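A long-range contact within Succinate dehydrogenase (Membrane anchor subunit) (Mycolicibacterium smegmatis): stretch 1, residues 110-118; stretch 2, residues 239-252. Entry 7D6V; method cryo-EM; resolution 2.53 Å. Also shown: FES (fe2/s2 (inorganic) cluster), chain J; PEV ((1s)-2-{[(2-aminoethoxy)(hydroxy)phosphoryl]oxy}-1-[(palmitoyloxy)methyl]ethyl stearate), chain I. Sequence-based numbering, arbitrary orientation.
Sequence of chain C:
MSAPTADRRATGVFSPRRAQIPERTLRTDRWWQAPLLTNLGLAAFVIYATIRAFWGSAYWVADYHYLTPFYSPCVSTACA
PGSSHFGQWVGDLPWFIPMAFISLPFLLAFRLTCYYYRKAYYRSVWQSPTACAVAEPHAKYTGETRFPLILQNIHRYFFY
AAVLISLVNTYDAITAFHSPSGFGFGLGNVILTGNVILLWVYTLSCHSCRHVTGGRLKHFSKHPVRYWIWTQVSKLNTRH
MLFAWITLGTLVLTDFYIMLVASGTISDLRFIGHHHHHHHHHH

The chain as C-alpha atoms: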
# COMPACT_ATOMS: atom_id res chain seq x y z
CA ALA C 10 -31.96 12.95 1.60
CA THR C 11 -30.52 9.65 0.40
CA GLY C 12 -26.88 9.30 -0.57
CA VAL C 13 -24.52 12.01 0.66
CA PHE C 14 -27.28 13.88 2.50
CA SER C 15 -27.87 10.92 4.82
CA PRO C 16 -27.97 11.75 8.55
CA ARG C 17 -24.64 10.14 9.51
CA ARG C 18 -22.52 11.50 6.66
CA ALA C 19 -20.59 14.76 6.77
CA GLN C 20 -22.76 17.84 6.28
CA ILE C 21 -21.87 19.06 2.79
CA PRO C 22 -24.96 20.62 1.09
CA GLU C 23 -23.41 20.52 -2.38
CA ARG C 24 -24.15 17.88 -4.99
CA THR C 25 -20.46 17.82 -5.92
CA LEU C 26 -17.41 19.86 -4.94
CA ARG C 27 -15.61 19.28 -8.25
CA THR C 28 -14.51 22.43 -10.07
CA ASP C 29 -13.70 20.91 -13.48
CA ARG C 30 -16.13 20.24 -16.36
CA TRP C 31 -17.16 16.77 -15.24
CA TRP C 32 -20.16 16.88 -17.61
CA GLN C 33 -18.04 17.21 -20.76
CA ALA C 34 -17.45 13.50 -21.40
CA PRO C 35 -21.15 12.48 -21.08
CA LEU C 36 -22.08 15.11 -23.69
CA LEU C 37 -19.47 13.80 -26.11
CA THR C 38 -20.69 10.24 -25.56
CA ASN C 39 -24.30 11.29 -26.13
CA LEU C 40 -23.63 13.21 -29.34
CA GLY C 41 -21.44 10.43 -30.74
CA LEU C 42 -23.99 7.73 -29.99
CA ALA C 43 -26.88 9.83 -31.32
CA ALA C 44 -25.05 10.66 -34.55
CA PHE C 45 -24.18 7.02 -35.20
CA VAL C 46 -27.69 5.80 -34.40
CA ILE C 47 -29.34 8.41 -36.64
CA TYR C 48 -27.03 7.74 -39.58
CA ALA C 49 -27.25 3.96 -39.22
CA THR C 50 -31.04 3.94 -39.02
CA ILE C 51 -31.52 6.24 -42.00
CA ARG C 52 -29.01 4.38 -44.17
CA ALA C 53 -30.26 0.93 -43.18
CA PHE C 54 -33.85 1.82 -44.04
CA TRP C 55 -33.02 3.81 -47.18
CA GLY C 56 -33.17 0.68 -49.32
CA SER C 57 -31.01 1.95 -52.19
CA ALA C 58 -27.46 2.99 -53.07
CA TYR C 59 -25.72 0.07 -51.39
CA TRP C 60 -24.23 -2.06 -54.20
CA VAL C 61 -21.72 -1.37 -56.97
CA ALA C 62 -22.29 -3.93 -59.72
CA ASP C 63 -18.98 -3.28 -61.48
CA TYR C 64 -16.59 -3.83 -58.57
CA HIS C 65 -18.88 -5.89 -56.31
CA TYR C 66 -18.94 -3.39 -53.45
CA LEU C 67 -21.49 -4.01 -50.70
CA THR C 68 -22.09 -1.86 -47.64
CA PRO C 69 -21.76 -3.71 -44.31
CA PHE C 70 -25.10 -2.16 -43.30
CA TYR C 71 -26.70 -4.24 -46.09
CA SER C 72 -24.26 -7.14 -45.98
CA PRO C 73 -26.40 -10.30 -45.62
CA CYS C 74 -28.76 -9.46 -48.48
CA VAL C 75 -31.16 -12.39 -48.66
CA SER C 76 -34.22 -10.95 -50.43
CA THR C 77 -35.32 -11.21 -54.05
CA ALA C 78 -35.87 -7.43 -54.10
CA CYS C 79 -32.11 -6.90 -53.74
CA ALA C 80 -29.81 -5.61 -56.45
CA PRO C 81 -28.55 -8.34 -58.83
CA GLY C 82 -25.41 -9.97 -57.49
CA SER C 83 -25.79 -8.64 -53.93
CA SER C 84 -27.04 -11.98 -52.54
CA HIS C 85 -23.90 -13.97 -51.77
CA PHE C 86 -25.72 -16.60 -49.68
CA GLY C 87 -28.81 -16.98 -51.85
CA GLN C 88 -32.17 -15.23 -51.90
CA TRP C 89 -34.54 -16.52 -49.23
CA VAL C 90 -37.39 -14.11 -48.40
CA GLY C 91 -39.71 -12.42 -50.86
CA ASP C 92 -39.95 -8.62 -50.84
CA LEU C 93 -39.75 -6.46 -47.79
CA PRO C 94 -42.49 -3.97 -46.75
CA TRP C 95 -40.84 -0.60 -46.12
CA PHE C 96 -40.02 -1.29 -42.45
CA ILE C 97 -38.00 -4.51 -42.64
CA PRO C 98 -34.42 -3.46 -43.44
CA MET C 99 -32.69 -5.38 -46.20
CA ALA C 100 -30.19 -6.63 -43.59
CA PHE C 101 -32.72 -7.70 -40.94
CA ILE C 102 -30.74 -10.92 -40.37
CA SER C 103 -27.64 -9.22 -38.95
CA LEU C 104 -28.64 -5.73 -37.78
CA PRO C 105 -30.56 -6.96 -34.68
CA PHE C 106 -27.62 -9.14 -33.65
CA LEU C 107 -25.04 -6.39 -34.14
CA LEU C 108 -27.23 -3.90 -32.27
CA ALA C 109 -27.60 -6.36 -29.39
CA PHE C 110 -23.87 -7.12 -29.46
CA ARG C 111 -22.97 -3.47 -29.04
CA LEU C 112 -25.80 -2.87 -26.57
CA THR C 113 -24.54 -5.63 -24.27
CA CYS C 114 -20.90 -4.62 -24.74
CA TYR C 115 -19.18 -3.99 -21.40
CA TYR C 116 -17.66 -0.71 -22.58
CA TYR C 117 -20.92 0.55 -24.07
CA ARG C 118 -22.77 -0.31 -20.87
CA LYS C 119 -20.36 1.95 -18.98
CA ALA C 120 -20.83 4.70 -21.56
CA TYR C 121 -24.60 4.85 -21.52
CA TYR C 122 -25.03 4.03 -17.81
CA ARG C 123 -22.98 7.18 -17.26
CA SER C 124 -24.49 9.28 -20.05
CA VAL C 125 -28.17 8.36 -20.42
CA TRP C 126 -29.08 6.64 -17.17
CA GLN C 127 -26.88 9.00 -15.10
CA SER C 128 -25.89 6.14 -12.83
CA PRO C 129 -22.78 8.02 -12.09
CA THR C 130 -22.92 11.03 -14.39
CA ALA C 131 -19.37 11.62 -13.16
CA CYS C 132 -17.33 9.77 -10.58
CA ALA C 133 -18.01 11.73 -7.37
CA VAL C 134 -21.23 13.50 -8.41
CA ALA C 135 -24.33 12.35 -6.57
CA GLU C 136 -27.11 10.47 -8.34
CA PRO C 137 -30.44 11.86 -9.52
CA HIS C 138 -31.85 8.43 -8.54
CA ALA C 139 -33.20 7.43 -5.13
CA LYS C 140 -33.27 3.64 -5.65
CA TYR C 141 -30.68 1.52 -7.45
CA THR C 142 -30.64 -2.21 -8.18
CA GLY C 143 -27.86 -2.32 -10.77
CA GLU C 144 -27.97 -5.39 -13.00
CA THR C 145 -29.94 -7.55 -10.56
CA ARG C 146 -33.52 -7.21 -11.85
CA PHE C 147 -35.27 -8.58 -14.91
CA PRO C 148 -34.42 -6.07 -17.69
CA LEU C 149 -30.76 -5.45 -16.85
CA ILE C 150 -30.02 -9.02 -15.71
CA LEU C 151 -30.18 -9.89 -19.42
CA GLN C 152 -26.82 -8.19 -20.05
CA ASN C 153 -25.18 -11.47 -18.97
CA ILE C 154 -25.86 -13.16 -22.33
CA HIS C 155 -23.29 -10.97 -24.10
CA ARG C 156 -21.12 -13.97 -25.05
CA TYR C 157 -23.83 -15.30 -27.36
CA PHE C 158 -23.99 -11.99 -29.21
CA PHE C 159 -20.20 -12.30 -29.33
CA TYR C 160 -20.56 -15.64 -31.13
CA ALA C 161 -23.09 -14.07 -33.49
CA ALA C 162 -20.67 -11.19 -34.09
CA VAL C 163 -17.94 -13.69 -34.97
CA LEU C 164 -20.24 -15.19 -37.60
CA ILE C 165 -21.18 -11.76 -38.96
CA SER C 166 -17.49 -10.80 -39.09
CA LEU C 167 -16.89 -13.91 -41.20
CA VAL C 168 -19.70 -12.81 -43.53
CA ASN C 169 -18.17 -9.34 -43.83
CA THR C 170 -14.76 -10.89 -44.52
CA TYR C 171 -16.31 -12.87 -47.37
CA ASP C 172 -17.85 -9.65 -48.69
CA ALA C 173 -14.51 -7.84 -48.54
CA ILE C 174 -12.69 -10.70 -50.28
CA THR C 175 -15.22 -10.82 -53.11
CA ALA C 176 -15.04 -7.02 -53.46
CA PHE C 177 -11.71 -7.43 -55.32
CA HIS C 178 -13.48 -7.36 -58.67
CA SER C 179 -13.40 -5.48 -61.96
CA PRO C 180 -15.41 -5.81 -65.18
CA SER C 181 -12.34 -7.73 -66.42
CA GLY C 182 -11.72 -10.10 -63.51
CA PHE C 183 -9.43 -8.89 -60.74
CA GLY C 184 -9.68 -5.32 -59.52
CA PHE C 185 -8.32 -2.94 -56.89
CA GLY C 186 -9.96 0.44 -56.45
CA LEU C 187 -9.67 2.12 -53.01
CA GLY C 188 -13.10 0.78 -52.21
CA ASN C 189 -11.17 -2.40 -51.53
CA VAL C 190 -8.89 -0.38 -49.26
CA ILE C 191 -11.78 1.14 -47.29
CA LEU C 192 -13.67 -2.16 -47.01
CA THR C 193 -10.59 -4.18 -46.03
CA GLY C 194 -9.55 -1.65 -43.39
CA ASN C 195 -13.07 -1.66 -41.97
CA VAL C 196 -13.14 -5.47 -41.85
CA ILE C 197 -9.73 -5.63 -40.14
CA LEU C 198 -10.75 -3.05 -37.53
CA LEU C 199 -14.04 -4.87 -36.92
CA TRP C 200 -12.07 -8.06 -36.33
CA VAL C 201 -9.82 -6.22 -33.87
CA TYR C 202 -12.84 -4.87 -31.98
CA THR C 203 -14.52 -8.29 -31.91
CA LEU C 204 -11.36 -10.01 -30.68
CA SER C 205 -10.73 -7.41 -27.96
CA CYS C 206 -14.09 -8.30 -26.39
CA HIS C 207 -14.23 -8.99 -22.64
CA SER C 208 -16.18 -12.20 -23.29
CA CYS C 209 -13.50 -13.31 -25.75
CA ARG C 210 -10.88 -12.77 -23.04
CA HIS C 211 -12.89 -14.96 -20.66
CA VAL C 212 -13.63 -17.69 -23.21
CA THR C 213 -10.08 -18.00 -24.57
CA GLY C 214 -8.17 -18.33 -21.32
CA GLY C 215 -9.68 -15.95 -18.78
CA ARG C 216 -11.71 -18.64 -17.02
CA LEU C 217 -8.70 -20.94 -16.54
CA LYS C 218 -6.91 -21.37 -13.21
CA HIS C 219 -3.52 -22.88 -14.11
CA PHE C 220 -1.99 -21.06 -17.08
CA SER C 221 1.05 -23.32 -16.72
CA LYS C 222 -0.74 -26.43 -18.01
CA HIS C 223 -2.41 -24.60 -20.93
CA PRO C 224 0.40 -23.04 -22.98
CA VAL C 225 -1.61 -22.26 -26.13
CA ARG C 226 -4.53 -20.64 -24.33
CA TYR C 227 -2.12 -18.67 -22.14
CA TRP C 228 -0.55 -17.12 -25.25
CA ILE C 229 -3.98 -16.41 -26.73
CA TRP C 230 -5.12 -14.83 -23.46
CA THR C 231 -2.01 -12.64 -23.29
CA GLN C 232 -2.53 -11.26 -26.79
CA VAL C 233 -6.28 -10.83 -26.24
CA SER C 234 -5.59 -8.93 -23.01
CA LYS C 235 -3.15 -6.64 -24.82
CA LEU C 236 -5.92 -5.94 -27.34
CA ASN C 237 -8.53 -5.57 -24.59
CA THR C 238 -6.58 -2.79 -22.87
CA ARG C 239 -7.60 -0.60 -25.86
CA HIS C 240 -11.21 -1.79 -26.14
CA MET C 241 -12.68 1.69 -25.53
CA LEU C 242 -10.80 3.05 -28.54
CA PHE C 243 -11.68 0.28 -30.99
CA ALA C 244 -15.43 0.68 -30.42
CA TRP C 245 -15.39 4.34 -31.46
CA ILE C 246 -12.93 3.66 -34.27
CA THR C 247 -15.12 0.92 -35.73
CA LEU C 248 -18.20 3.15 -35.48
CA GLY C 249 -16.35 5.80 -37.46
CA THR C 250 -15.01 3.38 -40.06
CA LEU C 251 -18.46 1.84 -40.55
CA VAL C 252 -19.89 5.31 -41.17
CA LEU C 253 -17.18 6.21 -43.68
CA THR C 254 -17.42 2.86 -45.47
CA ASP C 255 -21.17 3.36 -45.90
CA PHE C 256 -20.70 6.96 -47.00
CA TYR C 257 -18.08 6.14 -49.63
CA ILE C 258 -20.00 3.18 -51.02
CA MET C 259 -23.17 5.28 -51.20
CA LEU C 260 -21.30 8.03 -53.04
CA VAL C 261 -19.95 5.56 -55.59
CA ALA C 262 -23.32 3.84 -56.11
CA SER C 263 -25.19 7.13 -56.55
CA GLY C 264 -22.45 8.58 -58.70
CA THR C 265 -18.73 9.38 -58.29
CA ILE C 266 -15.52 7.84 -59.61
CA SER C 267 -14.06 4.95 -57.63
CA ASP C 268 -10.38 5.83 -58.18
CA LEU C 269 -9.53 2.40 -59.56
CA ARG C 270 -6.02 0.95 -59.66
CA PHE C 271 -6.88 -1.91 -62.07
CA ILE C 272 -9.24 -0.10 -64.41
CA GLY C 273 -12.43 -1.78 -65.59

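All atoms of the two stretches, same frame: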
# COMPACT_ATOMS: atom_id res chain seq x y z
N PHE C 110 -25.26 -6.91 -29.82
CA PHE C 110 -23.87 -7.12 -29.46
C PHE C 110 -23.24 -5.85 -28.92
O PHE C 110 -22.50 -5.88 -27.93
CB PHE C 110 -23.09 -7.63 -30.68
CG PHE C 110 -21.62 -7.78 -30.44
CD1 PHE C 110 -21.14 -8.70 -29.54
CD2 PHE C 110 -20.71 -7.01 -31.15
CE1 PHE C 110 -19.78 -8.85 -29.33
CE2 PHE C 110 -19.36 -7.15 -30.95
CZ PHE C 110 -18.90 -8.08 -30.04
N ARG C 111 -23.52 -4.71 -29.55
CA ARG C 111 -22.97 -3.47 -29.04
C ARG C 111 -23.76 -2.91 -27.87
O ARG C 111 -23.21 -2.13 -27.08
CB ARG C 111 -22.87 -2.44 -30.16
CG ARG C 111 -21.68 -2.67 -31.06
CD ARG C 111 -21.42 -1.51 -31.98
NE ARG C 111 -20.35 -1.79 -32.92
CZ ARG C 111 -19.13 -1.27 -32.84
NH1 ARG C 111 -18.82 -0.45 -31.85
NH2 ARG C 111 -18.21 -1.57 -33.74
N LEU C 112 -25.02 -3.30 -27.72
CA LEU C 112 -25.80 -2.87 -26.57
C LEU C 112 -25.41 -3.61 -25.30
O LEU C 112 -25.49 -3.05 -24.20
CB LEU C 112 -27.29 -3.06 -26.85
CG LEU C 112 -28.25 -2.07 -26.19
CD1 LEU C 112 -27.96 -0.66 -26.66
CD2 LEU C 112 -29.68 -2.46 -26.48
N THR C 113 -24.98 -4.86 -25.42
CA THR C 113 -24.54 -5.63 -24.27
C THR C 113 -23.04 -5.54 -24.05
O THR C 113 -22.53 -6.13 -23.09
CB THR C 113 -24.95 -7.10 -24.41
OG1 THR C 113 -24.51 -7.61 -25.67
CG2 THR C 113 -26.46 -7.23 -24.33
N CYS C 114 -22.34 -4.79 -24.89
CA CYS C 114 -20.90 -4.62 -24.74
C CYS C 114 -20.60 -4.01 -23.37
O CYS C 114 -21.31 -3.11 -22.92
CB CYS C 114 -20.33 -3.74 -25.85
SG CYS C 114 -18.73 -2.98 -25.47
N TYR C 115 -19.55 -4.49 -22.72
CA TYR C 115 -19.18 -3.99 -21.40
C TYR C 115 -18.78 -2.52 -21.46
O TYR C 115 -19.19 -1.73 -20.59
CB TYR C 115 -18.06 -4.84 -20.80
CG TYR C 115 -18.55 -6.15 -20.19
CD1 TYR C 115 -18.98 -6.19 -18.88
CD2 TYR C 115 -18.57 -7.32 -20.93
CE1 TYR C 115 -19.42 -7.36 -18.31
CE2 TYR C 115 -19.01 -8.50 -20.37
CZ TYR C 115 -19.44 -8.51 -19.06
OH TYR C 115 -19.88 -9.68 -18.49
N TYR C 116 -18.01 -2.12 -22.47
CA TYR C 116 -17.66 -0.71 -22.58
C TYR C 116 -18.89 0.16 -22.82
O TYR C 116 -19.06 1.20 -22.19
CB TYR C 116 -16.64 -0.47 -23.69
CG TYR C 116 -16.56 1.00 -24.01
CD1 TYR C 116 -16.06 1.90 -23.08
CD2 TYR C 116 -17.04 1.50 -25.21
CE1 TYR C 116 -16.02 3.25 -23.34
CE2 TYR C 116 -17.00 2.85 -25.48
CZ TYR C 116 -16.48 3.72 -24.54
OH TYR C 116 -16.43 5.06 -24.81
N TYR C 117 -19.75 -0.26 -23.75
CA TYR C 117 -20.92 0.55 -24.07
C TYR C 117 -21.86 0.67 -22.88
O TYR C 117 -22.50 1.71 -22.70
CB TYR C 117 -21.65 -0.02 -25.28
CG TYR C 117 -21.04 0.37 -26.60
CD1 TYR C 117 -21.26 1.62 -27.14
CD2 TYR C 117 -20.23 -0.51 -27.30
CE1 TYR C 117 -20.70 1.98 -28.35
CE2 TYR C 117 -19.67 -0.16 -28.50
CZ TYR C 117 -19.90 1.09 -29.02
OH TYR C 117 -19.34 1.44 -30.22
N ARG C 118 -21.96 -0.39 -22.07
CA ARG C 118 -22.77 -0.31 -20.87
C ARG C 118 -22.26 0.78 -19.94
O ARG C 118 -23.05 1.57 -19.42
CB ARG C 118 -22.79 -1.66 -20.16
CG ARG C 118 -23.91 -2.57 -20.62
CD ARG C 118 -23.45 -4.00 -20.73
NE ARG C 118 -23.41 -4.64 -19.42
CZ ARG C 118 -22.89 -5.84 -19.19
NH1 ARG C 118 -22.35 -6.52 -20.19
NH2 ARG C 118 -22.90 -6.34 -17.97
N ARG C 239 -7.20 -1.70 -24.99
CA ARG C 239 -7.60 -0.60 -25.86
C ARG C 239 -9.01 -0.78 -26.40
O ARG C 239 -9.33 -0.33 -27.50
CB ARG C 239 -6.62 -0.47 -27.03
CG ARG C 239 -5.19 -0.08 -26.66
CD ARG C 239 -5.11 1.32 -26.08
NE ARG C 239 -5.35 1.36 -24.64
CZ ARG C 239 -5.57 2.47 -23.95
NH1 ARG C 239 -5.60 3.64 -24.58
NH2 ARG C 239 -5.78 2.42 -22.65
N HIS C 240 -9.88 -1.45 -25.64
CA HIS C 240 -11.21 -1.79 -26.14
C HIS C 240 -12.10 -0.56 -26.28
O HIS C 240 -12.94 -0.51 -27.19
CB HIS C 240 -11.86 -2.82 -25.22
CG HIS C 240 -13.01 -3.54 -25.85
ND1 HIS C 240 -12.91 -4.20 -27.05
CD2 HIS C 240 -14.29 -3.70 -25.44
CE1 HIS C 240 -14.07 -4.74 -27.35
NE2 HIS C 240 -14.93 -4.45 -26.39
N MET C 241 -11.96 0.43 -25.39
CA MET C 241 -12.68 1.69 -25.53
C MET C 241 -12.42 2.33 -26.88
O MET C 241 -13.35 2.83 -27.53
CB MET C 241 -12.26 2.65 -24.42
CG MET C 241 -12.99 3.98 -24.46
SD MET C 241 -12.51 5.09 -23.13
CE MET C 241 -10.86 5.55 -23.66
N LEU C 242 -11.16 2.34 -27.32
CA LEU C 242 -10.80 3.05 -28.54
C LEU C 242 -11.35 2.35 -29.78
O LEU C 242 -11.82 3.00 -30.71
CB LEU C 242 -9.29 3.19 -28.62
CG LEU C 242 -8.71 4.04 -29.75
CD1 LEU C 242 -8.82 5.51 -29.42
CD2 LEU C 242 -7.26 3.65 -30.01
N PHE C 243 -11.29 1.02 -29.80
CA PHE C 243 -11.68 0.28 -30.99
C PHE C 243 -13.17 0.38 -31.25
O PHE C 243 -13.59 0.36 -32.41
CB PHE C 243 -11.25 -1.18 -30.87
CG PHE C 243 -9.76 -1.37 -30.76
CD1 PHE C 243 -8.90 -0.59 -31.51
CD2 PHE C 243 -9.23 -2.32 -29.91
CE1 PHE C 243 -7.54 -0.75 -31.42
CE2 PHE C 243 -7.86 -2.49 -29.81
CZ PHE C 243 -7.01 -1.70 -30.57
N ALA C 244 -13.99 0.51 -30.21
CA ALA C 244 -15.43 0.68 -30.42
C ALA C 244 -15.73 1.95 -31.21
O ALA C 244 -16.43 1.92 -32.23
CB ALA C 244 -16.14 0.70 -29.07
N TRP C 245 -15.18 3.08 -30.76
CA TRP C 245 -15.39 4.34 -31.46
C TRP C 245 -14.77 4.33 -32.84
O TRP C 245 -15.35 4.85 -33.80
CB TRP C 245 -14.83 5.50 -30.63
CG TRP C 245 -15.61 5.78 -29.39
CD1 TRP C 245 -15.22 5.55 -28.10
CD2 TRP C 245 -16.93 6.33 -29.31
NE1 TRP C 245 -16.20 5.93 -27.23
CE2 TRP C 245 -17.27 6.41 -27.95
CE3 TRP C 245 -17.86 6.77 -30.26
CZ2 TRP C 245 -18.49 6.91 -27.51
CZ3 TRP C 245 -19.07 7.26 -29.82
CH2 TRP C 245 -19.37 7.33 -28.46
N ILE C 246 -13.59 3.72 -32.97
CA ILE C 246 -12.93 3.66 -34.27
C ILE C 246 -13.76 2.86 -35.26
O ILE C 246 -13.90 3.25 -36.43
CB ILE C 246 -11.50 3.09 -34.12
CG1 ILE C 246 -10.58 4.13 -33.49
CG2 ILE C 246 -10.96 2.66 -35.47
CD1 ILE C 246 -9.16 3.65 -33.33
N THR C 247 -14.32 1.74 -34.82
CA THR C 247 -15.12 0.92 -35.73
C THR C 247 -16.44 1.60 -36.07
O THR C 247 -16.93 1.47 -37.20
CB THR C 247 -15.36 -0.47 -35.15
OG1 THR C 247 -15.97 -0.35 -33.86
CG2 THR C 247 -14.05 -1.23 -35.04
N LEU C 248 -17.02 2.35 -35.13
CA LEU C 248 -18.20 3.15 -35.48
C LEU C 248 -17.86 4.14 -36.59
O LEU C 248 -18.58 4.23 -37.60
CB LEU C 248 -18.72 3.89 -34.25
CG LEU C 248 -19.47 3.07 -33.20
CD1 LEU C 248 -20.29 3.99 -32.31
CD2 LEU C 248 -20.35 2.03 -33.86
N GLY C 249 -16.75 4.86 -36.44
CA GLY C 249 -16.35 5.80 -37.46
C GLY C 249 -16.09 5.15 -38.80
O GLY C 249 -16.55 5.62 -39.84
N THR C 250 -15.36 4.03 -38.80
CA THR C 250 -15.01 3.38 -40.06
C THR C 250 -16.23 2.77 -40.73
O THR C 250 -16.31 2.76 -41.96
CB THR C 250 -13.94 2.32 -39.84
OG1 THR C 250 -14.39 1.35 -38.90
CG2 THR C 250 -12.66 2.96 -39.33
N LEU C 251 -17.20 2.28 -39.96
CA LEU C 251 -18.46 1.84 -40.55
C LEU C 251 -19.16 3.00 -41.24
O LEU C 251 -19.66 2.87 -42.37
CB LEU C 251 -19.37 1.25 -39.47
CG LEU C 251 -19.18 -0.23 -39.12
CD1 LEU C 251 -19.79 -0.52 -37.76
CD2 LEU C 251 -19.81 -1.11 -40.18
N VAL C 252 -19.21 4.16 -40.57
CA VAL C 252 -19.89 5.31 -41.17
C VAL C 252 -19.21 5.73 -42.46
O VAL C 252 -19.88 5.98 -43.47
CB VAL C 252 -19.98 6.47 -40.16
CG1 VAL C 252 -20.48 7.72 -40.84
CG2 VAL C 252 -20.88 6.10 -39.01
FE1 FES J . -17.29 -5.00 -25.59
FE2 FES J . -17.58 -7.65 -25.95
S1 FES J . -17.23 -6.58 -24.06
S2 FES J . -17.56 -6.08 -27.48
C48 PEV I . -23.05 1.63 -31.57
C47 PEV I . -24.55 1.32 -31.54
C46 PEV I . -25.00 1.00 -30.12
C45 PEV I . -25.20 2.28 -29.32
C44 PEV I . -26.32 2.15 -28.30
C43 PEV I . -26.26 3.24 -27.24
C42 PEV I . -27.66 3.71 -26.87
C41 PEV I . -28.09 3.13 -25.53
C40 PEV I . -29.18 3.96 -24.89
C39 PEV I . -30.28 3.08 -24.32
C38 PEV I . -29.83 2.49 -22.98
C37 PEV I . -30.19 3.42 -21.83
C36 PEV I . -30.91 2.67 -20.73
C35 PEV I . -29.95 2.28 -19.61
C34 PEV I . -30.69 2.17 -18.29
C33 PEV I . -31.93 1.31 -18.43
C32 PEV I . -32.97 1.69 -17.38
C31 PEV I . -32.84 0.81 -16.15
O31 PEV I . -31.86 0.87 -15.49
O2 PEV I . -33.87 -0.05 -15.81
C2 PEV I . -34.51 0.32 -14.63
C1 PEV I . -33.96 -0.53 -13.49
O3P PEV I . -32.89 0.15 -12.91
P PEV I . -33.00 0.58 -11.32
O1P PEV I . -33.81 1.85 -11.19
O2P PEV I . -31.62 0.79 -10.77
O4P PEV I . -33.77 -0.62 -10.50
C4 PEV I . -35.12 -0.46 -10.19
C5 PEV I . -35.80 -1.82 -10.32
N6 PEV I . -37.23 -1.66 -10.52
C3 PEV I . -36.01 0.10 -14.78
O3 PEV I . -36.40 0.68 -16.00
C11 PEV I . -36.78 -0.25 -16.98
O11 PEV I . -37.71 -0.96 -16.79
C12 PEV I . -35.99 -0.35 -18.28
C13 PEV I . -36.90 -0.37 -19.50
C14 PEV I . -36.16 0.03 -20.77
C15 PEV I . -34.84 -0.72 -20.94
C16 PEV I . -34.81 -1.52 -22.24
C17 PEV I . -33.46 -1.49 -22.95
C18 PEV I . -32.38 -0.72 -22.19
C19 PEV I . -31.12 -1.55 -21.93
C20 PEV I . -31.28 -3.02 -22.31
C21 PEV I . -29.93 -3.70 -22.52
C22 PEV I . -30.04 -4.97 -23.37
C23 PEV I . -30.18 -6.24 -22.54
C24 PEV I . -31.14 -7.22 -23.22
C25 PEV I . -30.46 -8.01 -24.34
C26 PEV I . -31.15 -7.80 -25.68

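The firmest link between the two stretches is made through a metal. Cys 114 and His 240, far apart in sequence, both bind the same iron of the iron-sulfur cluster: Cys 114 SG lies 2.5 Å from FES FE1, and His 240 NE2 lies 2.6 Å from FES FE1. A thiolate and an imidazole nitrogen are both good iron ligands, and sharing one iron ties the two stretches together through their side chains. A helix arriving from earlier in the chain covers 110-112, and a new one covers 115-118; 240-252 is a single helix with Arg 239 at its N-cap position. Cys 114 occupies the N-cap position of the helix that begins at Tyr 115, where Cys 114 SG accepts a hydrogen bond from Tyr 117 N at 3.4 Å, so a single sulfur serves both metal and helix.

Arg 111, with chi2 and chi3 both t, reaches the second helix with its guanidinium. Arg 111 NH2 donates to Thr 247 OG1 at 2.6 Å with a nearly straight angle of 166°, while Arg 111 NH1 makes a weak bond to the backbone oxygen Ala 244 O at 3.4 Å. Both acceptors lie near the guanidinium plane, where its N-H groups point. Ala 244 O also accepts from Leu 248 N within the helix, so the arginine's weak bond comes on top of a helical one. Arg 111 NH1 also makes a weak hydrogen bond to Tyr 117 OH in its own stretch, at 2.5 Å, and Leu 248 CD2 covers one face of the guanidinium. Arginine suits this buried site because its flat group can bond at the edge while an apolar methyl packs on its face.

The third polar link is that of Trp 245, whose indole NE1 donates to Tyr 116 OH at 2.6 Å. It anchors the far end of the tyrosine side chain, and the two rings meet obliquely, their planes at 76°.

Tyr 116 is also the centre of the apolar packing. It sits as a knob among His 240, Met 241, Ala 244 and Trp 245, near the closest backbone approach, where Tyr 116 CA and Met 241 CA are 6.3 Å apart. Met 241 CA stands almost directly over the tyrosine ring, 4.1 Å from its centroid; Met 241 CG lies 3.3 Å from Tyr 116 CE1, while the end of the methionine side chain leads away. Ala 244 points toward stretch 1, and its small methyl meets two tyrosines: Ala 244 CB lies 4.0 Å from Tyr 116 CD2 and 3.7 Å from Tyr 117 CE2. Farther along the helix, Leu 248 CG lies 3.4 Å from Tyr 117 OH.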